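Local coordinates for probable Ni/Fe-hydrogenase 1 B-type cytochrome subunit (Escherichia coli K-12, PDB 6G94), which probably serves as the membrane-bound haem b cytochrome of hydrogenase 1, carrying electrons in the inner membrane, at residues I[22-27]-I[71-76]. Residues are numbered along the deposited sequence; the frame is centred on the assembly and turned at random.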
loop_
_atom_site.group_PDB
_atom_site.type_symbol
_atom_site.label_atom_id
_atom_site.label_comp_id
_atom_site.label_asym_id
_atom_site.label_seq_id
_atom_site.Cartn_x
_atom_site.Cartn_y
_atom_site.Cartn_z
ATOM N N HIS I 22 1.455 53.894 8.092
ATOM C CA HIS I 22 2.531 53.354 8.931
ATOM C C HIS I 22 2.034 52.010 9.413
ATOM O O HIS I 22 2.781 51.038 9.433
ATOM C CB HIS I 22 2.878 54.286 10.124
ATOM C CG HIS I 22 3.631 53.619 11.253
ATOM N ND1 HIS I 22 5.006 53.469 11.267
ATOM C CD2 HIS I 22 3.191 53.063 12.407
ATOM C CE1 HIS I 22 5.375 52.838 12.367
ATOM N NE2 HIS I 22 4.292 52.585 13.079
ATOM N N TRP I 23 0.765 51.973 9.808
ATOM C CA TRP I 23 0.148 50.753 10.314
ATOM C C TRP I 23 -0.045 49.798 9.191
ATOM O O TRP I 23 -0.172 48.606 9.403
ATOM C CB TRP I 23 -1.195 51.030 10.990
ATOM C CG TRP I 23 -1.038 51.717 12.277
ATOM C CD1 TRP I 23 -1.614 52.889 12.637
ATOM C CD2 TRP I 23 -0.223 51.299 13.392
ATOM N NE1 TRP I 23 -1.224 53.235 13.908
ATOM C CE2 TRP I 23 -0.364 52.279 14.397
ATOM C CE3 TRP I 23 0.612 50.185 13.640
ATOM C CZ2 TRP I 23 0.306 52.191 15.646
ATOM C CZ3 TRP I 23 1.277 50.097 14.879
ATOM C CH2 TRP I 23 1.119 51.095 15.861
ATOM N N LEU I 24 -0.066 50.339 7.987
ATOM C CA LEU I 24 -0.107 49.509 6.815
ATOM C C LEU I 24 1.230 48.768 6.672
ATOM O O LEU I 24 1.276 47.547 6.772
ATOM C CB LEU I 24 -0.438 50.351 5.586
ATOM C CG LEU I 24 -1.095 49.533 4.476
ATOM C CD1 LEU I 24 -2.257 48.698 4.993
ATOM C CD2 LEU I 24 -1.533 50.451 3.360
ATOM N N THR I 25 2.299 49.524 6.449
ATOM C CA THR I 25 3.670 49.028 6.425
ATOM C C THR I 25 3.977 47.977 7.497
ATOM O O THR I 25 4.627 46.978 7.224
ATOM C CB THR I 25 4.644 50.189 6.619
ATOM O OG1 THR I 25 4.196 51.295 5.847
ATOM C CG2 THR I 25 5.985 49.827 6.135
ATOM N N VAL I 26 3.498 48.203 8.709
ATOM C CA VAL I 26 3.663 47.242 9.797
ATOM C C VAL I 26 2.892 45.974 9.467
ATOM O O VAL I 26 3.393 44.883 9.655
ATOM C CB VAL I 26 3.205 47.832 11.148
ATOM C CG1 VAL I 26 3.127 46.762 12.231
ATOM C CG2 VAL I 26 4.138 48.956 11.559
ATOM N N LEU I 27 1.681 46.133 8.962
ATOM C CA LEU I 27 0.858 45.010 8.587
ATOM C C LEU I 27 1.549 44.257 7.459
ATOM O O LEU I 27 1.631 43.059 7.499
ATOM C CB LEU I 27 -0.533 45.499 8.178
ATOM C CG LEU I 27 -1.627 44.491 7.855
ATOM C CD1 LEU I 27 -1.946 43.693 9.102
ATOM C CD2 LEU I 27 -2.846 45.235 7.369
ATOM N N THR I 71 5.713 47.877 -1.165
ATOM C CA THR I 71 6.595 48.647 -2.050
ATOM C C THR I 71 6.021 50.021 -2.393
ATOM O O THR I 71 6.731 51.024 -2.360
ATOM C CB THR I 71 6.901 47.887 -3.358
ATOM O OG1 THR I 71 7.550 46.658 -3.038
ATOM C CG2 THR I 71 7.830 48.674 -4.246
ATOM N N VAL I 72 4.740 50.049 -2.745
ATOM C CA VAL I 72 4.044 51.285 -3.096
ATOM C C VAL I 72 4.054 52.258 -1.909
ATOM O O VAL I 72 4.533 53.396 -2.022
ATOM C CB VAL I 72 2.608 50.989 -3.600
ATOM C CG1 VAL I 72 1.708 52.205 -3.465
ATOM C CG2 VAL I 72 2.646 50.540 -5.056
ATOM N N VAL I 73 3.543 51.794 -0.770
ATOM C CA VAL I 73 3.466 52.608 0.429
ATOM C C VAL I 73 4.838 53.128 0.829
ATOM O O VAL I 73 4.985 54.315 1.052
ATOM C CB VAL I 73 2.780 51.855 1.588
ATOM C CG1 VAL I 73 2.832 52.661 2.878
ATOM C CG2 VAL I 73 1.334 51.560 1.230
ATOM N N LEU I 74 5.831 52.240 0.910
ATOM C CA LEU I 74 7.208 52.600 1.256
ATOM C C LEU I 74 7.764 53.712 0.372
ATOM O O LEU I 74 8.397 54.631 0.881
ATOM C CB LEU I 74 8.106 51.363 1.167
ATOM C CG LEU I 74 9.533 51.248 1.731
ATOM C CD1 LEU I 74 10.577 51.611 0.676
ATOM C CD2 LEU I 74 9.692 52.050 3.015
ATOM N N LEU I 75 7.536 53.635 -0.930
ATOM C CA LEU I 75 8.105 54.600 -1.855
ATOM C C LEU I 75 7.442 55.930 -1.845
ATOM O O LEU I 75 8.108 56.920 -2.061
ATOM C CB LEU I 75 8.144 54.075 -3.281
ATOM C CG LEU I 75 9.257 53.066 -3.517
ATOM C CD1 LEU I 75 8.824 52.100 -4.609
ATOM C CD2 LEU I 75 10.570 53.764 -3.865
ATOM N N MET I 76 6.141 55.969 -1.615
ATOM C CA MET I 76 5.482 57.258 -1.451
ATOM C C MET I 76 5.906 57.872 -0.088
ATOM O O MET I 76 6.268 59.037 -0.011
ATOM C CB MET I 76 3.961 57.151 -1.676
ATOM C CG MET I 76 3.194 56.339 -0.638
ATOM S SD MET I 76 1.393 56.558 -0.620
ATOM C CE MET I 76 1.075 56.992 1.093
#
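Leu24 and Thr25 meet Val73 through aliphatic and hydroxyl groups alone, and the flat groups nearby pack against neighbours in their own helix. The indole of Trp23 carries His22 CD2 on one face, 3.9 Å above the plane and over the ring centre, while one face of the His22 imidazole takes Val26 CG2, shifted toward the rim. His22 sets out away from the 71-76 segment. The setting is the antiparallel pairing of helices 20-40 and 55-83, two of the four long helices that make up the haem-binding bundle of this cytochrome b561 family member. It illustrates how a beta-branched residue can serve two neighbours of a facing helix at once. Val73 points at the 22-27 segment, and its two methyls divide the work. CG2 meets the end of Leu24, whose CD2 lies 3.7 Å from it, the two side chains crossing at nearly a right angle; with CG anti to the backbone N (chi1 -154°), the leucine branch brings CD2 up to Val73 CG2. The backbones come closest at Thr25 and Val73, with 7.0 Å between their CA atoms. The contact is small, burying about 139 Å² in all, and Trp21, Phe70 and Arg77 extend it along the same interface. Elsewhere on helix 55-83, Thr71 touches the haem, and both Thr71 and Leu74 pack against helix 130-151; the side chain of Thr25 lies about 8 Å from the cofactor. The Thr25 hydroxyl makes a weak hydrogen bond to Trp21 O, one turn earlier, and the same OG1 rests against Val73 CG1 at 3.5 Å.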